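Local coordinates for NTF2 fold protein loop-helix-loop design NT-9 (Synthetic construct, PDB 6W90) that is a computationally designed NTF2-fold scaffold with reshaped loop-helix-loop geometry, of no known natural function, that holds a phospholipid in its pocket in the crystal, at residues 38-43 / 107-112; 79-84 / 101-106. All blocks are in the same frame, centred on the assembly; numbering follows the deposited sequence.

Overall arrangement
Contacts 1 and 2 lie side by side in one mixed sheet of an NTF2-like fold, their centres about 10 Å apart, and both are partly buried. In contact 1 (38-43 / 107-112) two strands far apart in sequence run parallel; contact 2 (79-84 / 101-106) pairs the two antiparallel strands of a hairpin and is nested inside the chain loop that contact 1 closes. They meet where strands 94-105 and 108-114 are neighbours, with Ile-109 packed on Val-102. In both, one face of the sheet is aliphatic and the other charged. Contact 1 brings isoleucines to the bound phospholipid and joins arginines through Glu-43, whereas contact 2 sets a histidine between two glutamates.

Contact 1: 38-43 / 107-112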
# COMPACT_ATOMS: atom_id res chain seq x y z
N PRO A 38 7.84 12.79 -0.71
CA PRO A 38 7.06 13.95 -0.24
C PRO A 38 5.86 14.27 -1.11
O PRO A 38 4.81 14.66 -0.58
CB PRO A 38 8.10 15.09 -0.28
CG PRO A 38 9.40 14.43 -0.17
CD PRO A 38 9.29 13.08 -0.81
N ASP A 39 5.97 14.13 -2.43
CA ASP A 39 4.90 14.48 -3.36
C ASP A 39 4.00 13.31 -3.68
O ASP A 39 3.35 13.32 -4.73
CB ASP A 39 5.49 15.04 -4.67
CG ASP A 39 6.33 14.00 -5.45
OD1 ASP A 39 6.78 13.00 -4.86
OD2 ASP A 39 6.56 14.18 -6.67
N VAL A 40 4.00 12.27 -2.84
CA VAL A 40 3.30 11.05 -3.22
C VAL A 40 1.82 11.35 -3.46
O VAL A 40 1.19 12.13 -2.74
CB VAL A 40 3.47 9.96 -2.14
CG1 VAL A 40 2.80 10.34 -0.85
CG2 VAL A 40 2.94 8.63 -2.71
N ARG A 41 1.27 10.72 -4.48
CA ARG A 41 -0.17 10.73 -4.74
C ARG A 41 -0.65 9.29 -4.72
O ARG A 41 -0.08 8.45 -5.43
CB ARG A 41 -0.49 11.35 -6.11
CG ARG A 41 -0.35 12.85 -6.20
CD ARG A 41 -0.68 13.40 -7.60
NE ARG A 41 -2.03 13.04 -8.09
CZ ARG A 41 -3.12 13.81 -8.00
NH1 ARG A 41 -3.08 15.01 -7.42
NH2 ARG A 41 -4.28 13.36 -8.48
N ILE A 42 -1.70 8.99 -3.95
CA ILE A 42 -2.23 7.63 -3.81
C ILE A 42 -3.66 7.70 -4.32
O ILE A 42 -4.53 8.31 -3.67
CB ILE A 42 -2.17 7.14 -2.36
CG1 ILE A 42 -0.71 7.21 -1.88
CG2 ILE A 42 -2.84 5.84 -2.22
CD1 ILE A 42 -0.57 6.92 -0.39
N GLU A 43 -3.89 7.17 -5.49
CA GLU A 43 -5.16 7.29 -6.20
C GLU A 43 -5.92 5.99 -6.01
O GLU A 43 -5.63 5.00 -6.68
CB GLU A 43 -4.87 7.59 -7.67
CG GLU A 43 -4.13 8.93 -7.85
CD GLU A 43 -3.58 9.15 -9.23
OE1 GLU A 43 -3.65 8.21 -10.04
OE2 GLU A 43 -3.08 10.27 -9.50
N GLY A 107 14.36 6.56 -5.42
CA GLY A 107 14.20 5.42 -4.54
C GLY A 107 12.97 5.40 -3.63
O GLY A 107 12.91 4.60 -2.71
N LYS A 108 11.99 6.24 -3.91
CA LYS A 108 10.78 6.34 -3.11
C LYS A 108 9.56 6.26 -4.02
O LYS A 108 9.63 6.46 -5.23
CB LYS A 108 10.76 7.66 -2.33
CG LYS A 108 11.91 7.81 -1.31
CD LYS A 108 11.64 8.96 -0.33
CE LYS A 108 12.76 9.06 0.69
NZ LYS A 108 12.56 10.17 1.65
N ILE A 109 8.42 5.97 -3.42
CA ILE A 109 7.18 5.91 -4.18
C ILE A 109 6.59 7.29 -4.42
O ILE A 109 6.21 7.99 -3.47
CB ILE A 109 6.17 5.01 -3.45
CG1 ILE A 109 6.78 3.64 -3.26
CG2 ILE A 109 4.81 4.93 -4.24
CD1 ILE A 109 5.85 2.65 -2.58
N LYS A 110 6.41 7.63 -5.69
CA LYS A 110 5.79 8.90 -6.07
C LYS A 110 4.31 8.79 -6.38
O LYS A 110 3.57 9.75 -6.14
CB LYS A 110 6.52 9.50 -7.28
CG LYS A 110 6.02 10.91 -7.67
CD LYS A 110 6.92 11.61 -8.68
CE LYS A 110 6.20 12.75 -9.39
NZ LYS A 110 7.15 13.50 -10.26
N ARG A 111 3.86 7.66 -6.91
CA ARG A 111 2.45 7.46 -7.25
C ARG A 111 2.07 6.03 -6.91
O ARG A 111 2.84 5.11 -7.19
CB ARG A 111 2.24 7.76 -8.75
CG ARG A 111 0.85 8.07 -9.14
CD ARG A 111 0.80 8.58 -10.56
NE ARG A 111 -0.57 8.46 -11.00
CZ ARG A 111 -0.93 8.40 -12.26
NH1 ARG A 111 -0.01 8.50 -13.20
NH2 ARG A 111 -2.21 8.26 -12.57
N ILE A 112 0.86 5.85 -6.38
CA ILE A 112 0.23 4.54 -6.17
C ILE A 112 -1.15 4.66 -6.78
O ILE A 112 -1.83 5.66 -6.55
CB ILE A 112 0.10 4.15 -4.68
CG1 ILE A 112 1.48 3.98 -4.08
CG2 ILE A 112 -0.78 2.91 -4.56
CD1 ILE A 112 1.50 3.79 -2.60
O HOH W 1 3.02 12.08 -7.69
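Strands 40-44 and 108-114 form the parallel pair of the mixed NTF2-like sheet, bridged at Arg-41 with Arg-111 and Ile-42 with Ile-112. Arg-41 N donates to Lys-110 O (3.0 Å), Ile-112 N to Arg-41 O, and Glu-43 N to Ile-112 O (2.8 Å) in a nearly straight bond. A water donates to both Asp-39 O and Lys-110 O. On the charged face Arg-111 is extended to NE, and its NH2 meets the syn lone pair of Glu-43 OE1, in the conformer described, at 2.9 Å and in the guanidinium plane; NE adds a weak bond to the same oxygen. The carboxylate is turned 65° from that plane. OE2 takes NE of Arg-41 on the anti lone pair, and OE1 also forms a salt bridge with Arg-113 NE, so one carboxylate joins three arginines. Asp-39 OD2 lies 3.1 Å from Lys-110 CE, with a long salt bridge to NZ; OD1 bonds to Ser-37. On the aliphatic face Ile-42 CG1 lies beside Ile-112 CD1 (4.1 Å). Ile-109 and Ile-112 touch the phospholipid, while strands 47-49 and 94-105 flank the pair, the latter across a classic bulge at Lys-110 and Arg-111 opposite Glu-103.

Contact 2: 79-84 / 101-106; sequences DGNHVR and EVEVRN
His-82 uses both ring nitrogens: ND1 donates to Glu-103 OE2 and NE2 to Glu-101 OE2, both at 2.7 Å. Both oxygens lie at the ring edge. Glu-103 offers its anti lone pair, whereas Glu-101 is met on the anti side but 32° out of its carboxylate plane. Chi1 of -164° sets CG anti to the backbone N, and chi2 of 74° turns the ring so that its nitrogens reach the two acids, which would be expected to favour its doubly protonated form. Glu-101 OE2 also forms a salt bridge with Arg-84 NH2 (3.1 Å), and its CG lies over one face of that guanidinium, toward the rim; Arg-84 NH1 turns to Glu-99. In the type II' turn that leads in from strand 70-79, away from the hairpin's own connection, Asn-81 bonds twice to Val-104: its O accepts from N (3.0 Å), its ND2 donates to O (3.2 Å). Val-83 and Val-102, a hydrogen-bonded pair, exchange two backbone bonds and meet CB to CB at 4.2 Å on the other face, where Val-83 CG2 touches Val-104 CG2. This is the regular cross-strand pairing of an antiparallel hairpin, strands 82-91 and 94-105, within the NTF2-like sheet.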
# COMPACT_ATOMS: atom_id res chain seq x y z
N ASP A 79 9.00 -2.76 -14.50
CA ASP A 79 9.23 -2.29 -15.85
C ASP A 79 9.82 -0.89 -15.70
O ASP A 79 9.09 0.09 -15.49
CB ASP A 79 7.95 -2.31 -16.67
CG ASP A 79 8.22 -2.44 -18.13
OD1 ASP A 79 9.33 -2.04 -18.53
OD2 ASP A 79 7.33 -2.93 -18.88
N GLY A 80 11.15 -0.81 -15.74
CA GLY A 80 11.81 0.41 -15.34
C GLY A 80 11.38 0.81 -13.94
O GLY A 80 11.46 0.02 -12.97
N ASN A 81 10.90 2.05 -13.79
CA ASN A 81 10.48 2.54 -12.48
C ASN A 81 8.99 2.33 -12.21
O ASN A 81 8.48 2.87 -11.22
CB ASN A 81 10.82 4.02 -12.31
CG ASN A 81 10.05 4.89 -13.24
OD1 ASN A 81 9.68 4.46 -14.32
ND2 ASN A 81 9.80 6.13 -12.84
N HIS A 82 8.30 1.56 -13.05
CA HIS A 82 6.89 1.20 -12.88
C HIS A 82 6.79 -0.20 -12.31
O HIS A 82 7.30 -1.15 -12.89
CB HIS A 82 6.18 1.24 -14.24
CG HIS A 82 4.69 1.26 -14.13
ND1 HIS A 82 4.02 2.38 -13.72
CD2 HIS A 82 3.75 0.31 -14.35
CE1 HIS A 82 2.72 2.14 -13.71
NE2 HIS A 82 2.53 0.88 -14.07
N VAL A 83 6.11 -0.32 -11.19
CA VAL A 83 6.03 -1.58 -10.46
C VAL A 83 4.58 -1.95 -10.26
O VAL A 83 3.78 -1.09 -9.91
CB VAL A 83 6.72 -1.45 -9.08
CG1 VAL A 83 6.62 -2.79 -8.29
CG2 VAL A 83 8.15 -0.95 -9.24
N ARG A 84 4.27 -3.23 -10.42
CA ARG A 84 2.95 -3.76 -10.08
C ARG A 84 3.11 -4.80 -8.98
O ARG A 84 3.97 -5.68 -9.10
CB ARG A 84 2.27 -4.39 -11.28
CG ARG A 84 0.85 -4.82 -10.93
CD ARG A 84 0.10 -5.31 -12.15
NE ARG A 84 0.05 -4.24 -13.14
CZ ARG A 84 -0.94 -3.37 -13.27
NH1 ARG A 84 -2.04 -3.46 -12.52
NH2 ARG A 84 -0.87 -2.44 -14.20
N GLU A 101 -0.42 -0.37 -8.63
CA GLU A 101 0.58 0.08 -9.58
C GLU A 101 1.32 1.24 -8.95
O GLU A 101 0.69 2.15 -8.44
CB GLU A 101 -0.06 0.60 -10.84
CG GLU A 101 -0.14 -0.28 -12.00
CD GLU A 101 -0.78 0.48 -13.17
OE1 GLU A 101 -1.93 1.00 -13.04
OE2 GLU A 101 -0.12 0.59 -14.21
N VAL A 102 2.64 1.24 -9.06
CA VAL A 102 3.50 2.17 -8.34
C VAL A 102 4.48 2.78 -9.33
O VAL A 102 4.96 2.09 -10.23
CB VAL A 102 4.27 1.41 -7.26
CG1 VAL A 102 5.24 2.26 -6.59
CG2 VAL A 102 3.32 0.85 -6.23
N GLU A 103 4.78 4.07 -9.15
CA GLU A 103 5.92 4.73 -9.78
C GLU A 103 6.94 5.17 -8.74
O GLU A 103 6.57 5.83 -7.76
CB GLU A 103 5.46 5.98 -10.53
CG GLU A 103 4.69 5.69 -11.73
CD GLU A 103 5.58 5.60 -12.94
OE1 GLU A 103 6.29 6.57 -13.22
OE2 GLU A 103 5.55 4.55 -13.61
N VAL A 104 8.23 4.91 -9.00
CA VAL A 104 9.32 5.14 -8.06
C VAL A 104 10.21 6.27 -8.56
O VAL A 104 10.58 6.29 -9.74
CB VAL A 104 10.15 3.84 -7.90
CG1 VAL A 104 11.40 4.12 -7.06
CG2 VAL A 104 9.28 2.76 -7.31
N ARG A 105 10.56 7.21 -7.67
CA ARG A 105 11.47 8.31 -8.01
C ARG A 105 12.39 8.56 -6.82
O ARG A 105 11.91 8.64 -5.69
CB ARG A 105 10.71 9.61 -8.34
CG ARG A 105 9.72 9.52 -9.49
CD ARG A 105 10.41 9.21 -10.82
NE ARG A 105 10.47 10.38 -11.68
CZ ARG A 105 11.31 10.52 -12.71
NH1 ARG A 105 11.29 11.62 -13.43
NH2 ARG A 105 12.18 9.56 -13.00
N ASN A 106 13.69 8.72 -7.06
CA ASN A 106 14.63 8.91 -5.96
C ASN A 106 14.56 7.78 -4.94
O ASN A 106 14.66 8.02 -3.73
CB ASN A 106 14.40 10.23 -5.23
CG ASN A 106 14.35 11.38 -6.15
OD1 ASN A 106 13.29 11.94 -6.41
ND2 ASN A 106 15.51 11.76 -6.66